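Local coordinates for protein alpha-pyrone synthesis polyketide synthase-like Pks18 (PDB 1TED) that probably catalyses the extension of medium- and long-chain acyl-CoA starters with malonyl-CoA to make tri- and tetraketide alpha-pyrones, as a homodimeric type III polyketide synthase, at residues I215-V218 with V219-L223; A117-V120 with S121-L125; N180-G183 with T184-Y188. One frame throughout, in Å; residues are numbered along the deposited sequence.

Contact 1 of 3, residues I215-V218 with V219-L223; sequences INDV and VIHSL. With MYR (myristic acid), chain E.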
# COMPACT_ATOMS: atom_id res chain seq x y z
N ILE A 215 -17.38 21.39 11.34
CA ILE A 215 -17.63 20.38 12.37
C ILE A 215 -16.78 19.15 12.16
O ILE A 215 -16.18 18.64 13.10
CB ILE A 215 -19.11 19.82 12.39
CG1 ILE A 215 -19.93 20.46 11.28
CG2 ILE A 215 -19.72 19.96 13.78
CD1 ILE A 215 -19.69 19.85 9.94
N ASN A 216 -16.76 18.65 10.93
CA ASN A 216 -15.98 17.45 10.63
C ASN A 216 -14.54 17.58 11.11
O ASN A 216 -13.98 16.66 11.69
CB ASN A 216 -16.01 17.14 9.13
CG ASN A 216 -15.07 16.00 8.76
OD1 ASN A 216 -13.92 16.23 8.41
ND2 ASN A 216 -15.56 14.77 8.85
N ASP A 217 -13.95 18.75 10.87
CA ASP A 217 -12.58 19.00 11.28
C ASP A 217 -12.52 19.05 12.81
O ASP A 217 -11.64 18.44 13.41
CB ASP A 217 -12.07 20.32 10.70
CG ASP A 217 -10.56 20.32 10.53
OD1 ASP A 217 -10.08 19.68 9.56
OD2 ASP A 217 -9.86 20.94 11.36
N VAL A 218 -13.44 19.79 13.42
CA VAL A 218 -13.48 19.90 14.88
C VAL A 218 -13.68 18.53 15.50
O VAL A 218 -13.08 18.22 16.54
CB VAL A 218 -14.63 20.82 15.35
CG1 VAL A 218 -14.73 20.78 16.87
CG2 VAL A 218 -14.39 22.25 14.87
N VAL A 219 -14.52 17.72 14.87
CA VAL A 219 -14.82 16.37 15.34
C VAL A 219 -13.60 15.46 15.24
O VAL A 219 -13.27 14.73 16.18
CB VAL A 219 -15.99 15.75 14.54
CG1 VAL A 219 -16.11 14.25 14.85
CG2 VAL A 219 -17.29 16.46 14.91
N ILE A 220 -12.93 15.49 14.09
CA ILE A 220 -11.74 14.68 13.87
C ILE A 220 -10.65 15.05 14.88
O ILE A 220 -9.99 14.19 15.46
CB ILE A 220 -11.22 14.88 12.42
CG1 ILE A 220 -11.47 13.62 11.60
CG2 ILE A 220 -9.76 15.24 12.41
CD1 ILE A 220 -12.93 13.34 11.36
N HIS A 221 -10.48 16.35 15.10
CA HIS A 221 -9.46 16.82 16.03
C HIS A 221 -9.80 16.53 17.48
O HIS A 221 -8.94 16.65 18.36
CB HIS A 221 -9.23 18.31 15.83
CG HIS A 221 -8.45 18.64 14.59
ND1 HIS A 221 -7.26 19.34 14.62
CD2 HIS A 221 -8.69 18.36 13.29
CE1 HIS A 221 -6.81 19.48 13.39
NE2 HIS A 221 -7.65 18.90 12.56
N SER A 222 -11.03 16.12 17.74
CA SER A 222 -11.42 15.81 19.11
C SER A 222 -11.36 14.30 19.30
O SER A 222 -11.36 13.81 20.43
CB SER A 222 -12.85 16.30 19.41
OG SER A 222 -13.83 15.41 18.90
N LEU A 223 -11.27 13.56 18.19
CA LEU A 223 -11.25 12.10 18.26
C LEU A 223 -9.94 11.37 17.94
O LEU A 223 -9.60 10.39 18.59
CB LEU A 223 -12.34 11.52 17.35
CG LEU A 223 -13.81 11.77 17.70
CD1 LEU A 223 -14.68 11.06 16.67
CD2 LEU A 223 -14.11 11.25 19.10
C1 MYR E . -5.73 18.05 19.13
O1 MYR E . -5.46 17.85 20.32
O2 MYR E . -6.72 18.72 18.85
C2 MYR E . -4.85 17.46 18.03
C3 MYR E . -5.60 16.38 17.25
C4 MYR E . -4.71 15.77 16.16
C5 MYR E . -5.46 14.72 15.35
C6 MYR E . -6.61 15.31 14.54
C7 MYR E . -6.13 16.21 13.39
C8 MYR E . -5.42 15.42 12.30
C9 MYR E . -6.35 14.42 11.62
C10 MYR E . -5.59 13.54 10.63
C11 MYR E . -6.51 12.50 10.00
C12 MYR E . -5.73 11.58 9.05
C13 MYR E . -6.65 10.50 8.48
C14 MYR E . -5.88 9.55 7.56
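Asp217 and His221 stand one turn apart on the short helix 215-223 of a thiolase-fold enzyme, a worked case of a helix whose residues line the site of a bound fatty acid. The two groups approach at a slant, with the carboxylate and imidazole planes 38° apart. CG of Asp217 lies roughly anti to its backbone N (chi1 -153°), and OD2 comes to 3.2 Å from His221 NE2. The angle is poor for a hydrogen bond, and OD2 instead accepts one from the backbone N of Ala212. Asp217 N is in turn held by the carboxylate of Asp214, so this end of the helix is tied to the residues just before it. His221 leans its ring back over the preceding turn (chi1 -74°), which sets CD2 only 3.0 Å from Asp217 O, obliquely to the ring. One ring face receives the bound myristic acid: its C7 lies 3.1 Å above the plane, over the centre. The fatty chain then runs past Ile220, whose CG2 is 3.6 Å from C9. The same isoleucine sends CD1 along the helix to 3.5 Å from Asn216 O, the acceptor of its own backbone N. His221 is a substrate-binding residue by analogy with related synthases, and the position of the fatty acid is consistent with that role. Val218 and Val219 instead pack on helix 68-74. Ser222 folds its hydroxyl back as a donor, OG reaching Val219 O at 2.9 Å on the same face of the carbonyl as Ser222 N.

Contact 2 of 3, residues A117-V120 with S121-L125; sequences AVDV and SKRAL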
# COMPACT_ATOMS: atom_id res chain seq x y z
N ALA A 117 7.91 2.99 15.85
CA ALA A 117 7.71 1.73 15.12
C ALA A 117 8.84 0.75 15.38
O ALA A 117 8.61 -0.45 15.51
CB ALA A 117 7.56 2.00 13.62
N VAL A 118 10.07 1.25 15.45
CA VAL A 118 11.21 0.39 15.73
C VAL A 118 11.05 -0.21 17.13
O VAL A 118 11.28 -1.40 17.33
CB VAL A 118 12.54 1.19 15.64
CG1 VAL A 118 13.70 0.38 16.23
CG2 VAL A 118 12.83 1.54 14.18
N ASP A 119 10.63 0.60 18.08
CA ASP A 119 10.44 0.12 19.44
C ASP A 119 9.34 -0.95 19.55
O ASP A 119 9.57 -2.02 20.12
CB ASP A 119 10.15 1.30 20.37
CG ASP A 119 9.69 0.87 21.76
OD1 ASP A 119 10.17 -0.17 22.26
OD2 ASP A 119 8.87 1.60 22.35
N VAL A 120 8.16 -0.67 19.00
CA VAL A 120 7.04 -1.62 19.08
C VAL A 120 7.33 -2.94 18.36
O VAL A 120 7.03 -4.01 18.88
CB VAL A 120 5.75 -0.99 18.53
CG1 VAL A 120 4.61 -2.00 18.55
CG2 VAL A 120 5.39 0.23 19.36
N SER A 121 7.94 -2.84 17.18
CA SER A 121 8.30 -4.02 16.38
C SER A 121 9.20 -4.93 17.20
O SER A 121 9.05 -6.15 17.18
CB SER A 121 9.05 -3.59 15.10
OG SER A 121 8.22 -2.82 14.25
N LYS A 122 10.14 -4.33 17.92
CA LYS A 122 11.06 -5.08 18.78
C LYS A 122 10.30 -5.77 19.90
O LYS A 122 10.59 -6.92 20.23
CB LYS A 122 12.11 -4.16 19.44
CG LYS A 122 13.25 -3.70 18.54
CD LYS A 122 14.14 -2.73 19.31
CE LYS A 122 15.28 -2.18 18.46
NZ LYS A 122 16.07 -1.16 19.21
N ARG A 123 9.34 -5.07 20.51
CA ARG A 123 8.56 -5.66 21.60
C ARG A 123 7.78 -6.88 21.13
O ARG A 123 7.61 -7.83 21.90
CB ARG A 123 7.57 -4.65 22.19
CG ARG A 123 8.16 -3.33 22.65
CD ARG A 123 7.09 -2.46 23.32
NE ARG A 123 7.58 -1.11 23.54
CZ ARG A 123 7.08 -0.25 24.42
NH1 ARG A 123 6.05 -0.59 25.18
NH2 ARG A 123 7.63 0.95 24.56
N ALA A 124 7.31 -6.85 19.88
CA ALA A 124 6.53 -7.96 19.33
C ALA A 124 7.38 -9.20 19.06
O ALA A 124 6.90 -10.33 19.15
CB ALA A 124 5.83 -7.53 18.04
N LEU A 125 8.65 -8.98 18.74
CA LEU A 125 9.57 -10.08 18.46
C LEU A 125 10.28 -10.58 19.72
O LEU A 125 10.68 -11.75 19.79
CB LEU A 125 10.60 -9.64 17.42
CG LEU A 125 10.09 -9.43 15.99
CD1 LEU A 125 11.02 -8.49 15.24
CD2 LEU A 125 9.96 -10.78 15.27
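The last turns of helix 102-125 are amphipathic: an Asp119–Arg123 salt bridge between residues four apart marks the outer side, while alanine, valine and serine make up the inner one. Arg123 takes the carboxylate side-on, with one nitrogen for each oxygen. Its NE donates to Asp119 OD1 at 3.0 Å, nearly straight at 167°, and NH2 donates to OD2 at 2.6 Å. The two bonds are not alike. OD2 uses the lone pair on the side of the other oxygen, whereas OD1 is met from above the carboxylate plane, because the two flat groups are twisted 56° against each other. Asp119 CG nevertheless lies at the edge of the guanidinium, in its plane. With CG anti to its carbonyl carbon (chi1 -54°) and the chain stretched out as far as NE, Arg123 runs back along the helix to meet its partner, and its CG passes 3.2 Å from Asp119 O. Lys122 runs alongside Val118, the two pointing the same way, and the aliphatic CE rests 3.7 Å from Val118 CG1. On the buried side the polar group is satisfied within the helix: Ser121 OG donates to Ala117 O at 2.7 Å, and Ser121 N reaches that oxygen at 3.0 Å from the opposite face of the carbonyl. Val120 and Ala124 pack on strands 226-236 and 32-41, and Val118 meets helix 151-159. This is the pattern of an outer-layer helix of the thiolase fold, lying against the sheet with its charged residues turned outward.

Contact 3 of 3, residues N180-G183 with T184-Y188; sequences NALG and TATNY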
# COMPACT_ATOMS: atom_id res chain seq x y z
N ASN A 180 -6.23 -5.55 6.24
CA ASN A 180 -5.69 -5.73 4.88
C ASN A 180 -4.24 -6.18 5.02
O ASN A 180 -3.77 -7.07 4.30
CB ASN A 180 -5.72 -4.41 4.09
CG ASN A 180 -7.13 -3.86 3.91
OD1 ASN A 180 -7.90 -4.32 3.06
ND2 ASN A 180 -7.48 -2.87 4.72
N ALA A 181 -3.53 -5.56 5.96
CA ALA A 181 -2.13 -5.87 6.22
C ALA A 181 -2.01 -7.32 6.73
O ALA A 181 -1.23 -8.11 6.21
CB ALA A 181 -1.56 -4.88 7.24
N LEU A 182 -2.81 -7.64 7.75
CA LEU A 182 -2.81 -8.98 8.33
C LEU A 182 -3.10 -10.05 7.28
O LEU A 182 -2.50 -11.12 7.31
CB LEU A 182 -3.86 -9.07 9.44
CG LEU A 182 -4.00 -10.43 10.10
CD1 LEU A 182 -2.64 -10.92 10.59
CD2 LEU A 182 -4.98 -10.33 11.27
N GLY A 183 -4.03 -9.76 6.37
CA GLY A 183 -4.37 -10.72 5.34
C GLY A 183 -3.20 -11.02 4.42
O GLY A 183 -3.04 -12.14 3.93
N THR A 184 -2.37 -10.00 4.21
CA THR A 184 -1.20 -10.12 3.36
C THR A 184 -0.18 -11.05 4.03
O THR A 184 0.42 -11.92 3.39
CB THR A 184 -0.59 -8.73 3.12
OG1 THR A 184 -1.57 -7.90 2.50
CG2 THR A 184 0.64 -8.81 2.23
N ALA A 185 0.00 -10.87 5.34
CA ALA A 185 0.94 -11.68 6.11
C ALA A 185 0.41 -13.11 6.18
O ALA A 185 1.18 -14.06 6.21
CB ALA A 185 1.09 -11.12 7.53
N THR A 186 -0.91 -13.23 6.22
CA THR A 186 -1.57 -14.53 6.30
C THR A 186 -1.32 -15.38 5.06
O THR A 186 -1.00 -16.56 5.18
CB THR A 186 -3.09 -14.34 6.51
OG1 THR A 186 -3.34 -14.04 7.88
CG2 THR A 186 -3.84 -15.58 6.13
N ASN A 187 -1.46 -14.78 3.88
CA ASN A 187 -1.24 -15.51 2.65
C ASN A 187 0.24 -15.90 2.53
O ASN A 187 0.56 -17.03 2.17
CB ASN A 187 -1.65 -14.67 1.43
CG ASN A 187 -3.13 -14.26 1.46
OD1 ASN A 187 -3.99 -15.01 1.92
ND2 ASN A 187 -3.42 -13.07 0.96
N TYR A 188 1.13 -14.95 2.84
CA TYR A 188 2.56 -15.19 2.75
C TYR A 188 3.00 -16.39 3.58
O TYR A 188 3.64 -17.31 3.09
CB TYR A 188 3.34 -13.96 3.20
CG TYR A 188 4.83 -14.20 3.29
CD1 TYR A 188 5.64 -14.17 2.15
CD2 TYR A 188 5.43 -14.54 4.50
CE1 TYR A 188 7.00 -14.47 2.22
CE2 TYR A 188 6.79 -14.84 4.58
CZ TYR A 188 7.57 -14.80 3.44
OH TYR A 188 8.90 -15.10 3.53
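Asn180 O is gripped twice by Thr184: the backbone N donates to it at 3.2 Å and the hydroxyl OG1 at 3.0 Å, from opposite faces of the carbonyl. The hydroxyl gets there because OG1 lies anti to the carbonyl carbon of Thr184 (chi1 -59°), facing back down the helix, a common way for a threonine buried in a helix to satisfy its own polar atom. Two residues on, Thr186 repeats the device with Leu182 O as acceptor. Its N binds at 2.9 Å, while OG1, 3.1 Å from the oxygen, sits above the carbonyl plane, 42° out of it. Between them Ala181 O takes Ala185 N at 3.1 Å, in the carbonyl plane, and a weak second bond from Thr184 N. The Leu182 side chain slants past Thr186, CD1 coming within 4.2 Å of OG1. Helix 177-191 starts just after Cys175, the probable nucleophile, in keeping with the buried catalytic helix of thiolase-like enzymes. Ala181 and Ala185 lie against strand 196-204, Ala181 and Thr184 against strand 135-142, and Leu182 touches both strand 226-236 and strand 382-390. Thr184 also meets Val168 of the second subunit, and Asn180 its Arg167, so the helix has strands of its own chain on one part of its surface and the second subunit on another.

Each contact joins consecutive turns of its own helix, yet each wears the chemistry of its place. Contacts 2 and 3 are both largely buried, though only contact 2 of the two has fully exposed side chains, among them its charged arginine. Contact 3 meets polarity by folding hydroxyls onto carbonyls, one of them next to the dimer partner; contact 2 has a serine that bonds back likewise. Both lean on strand 226-236, though their centres are about 18 Å apart. Contact 1, across the chain's centre from contact 3, is only partly buried: its helix meets helix 68-74 and the short strand 272-277, and its imidazole lies against a bound fatty acid.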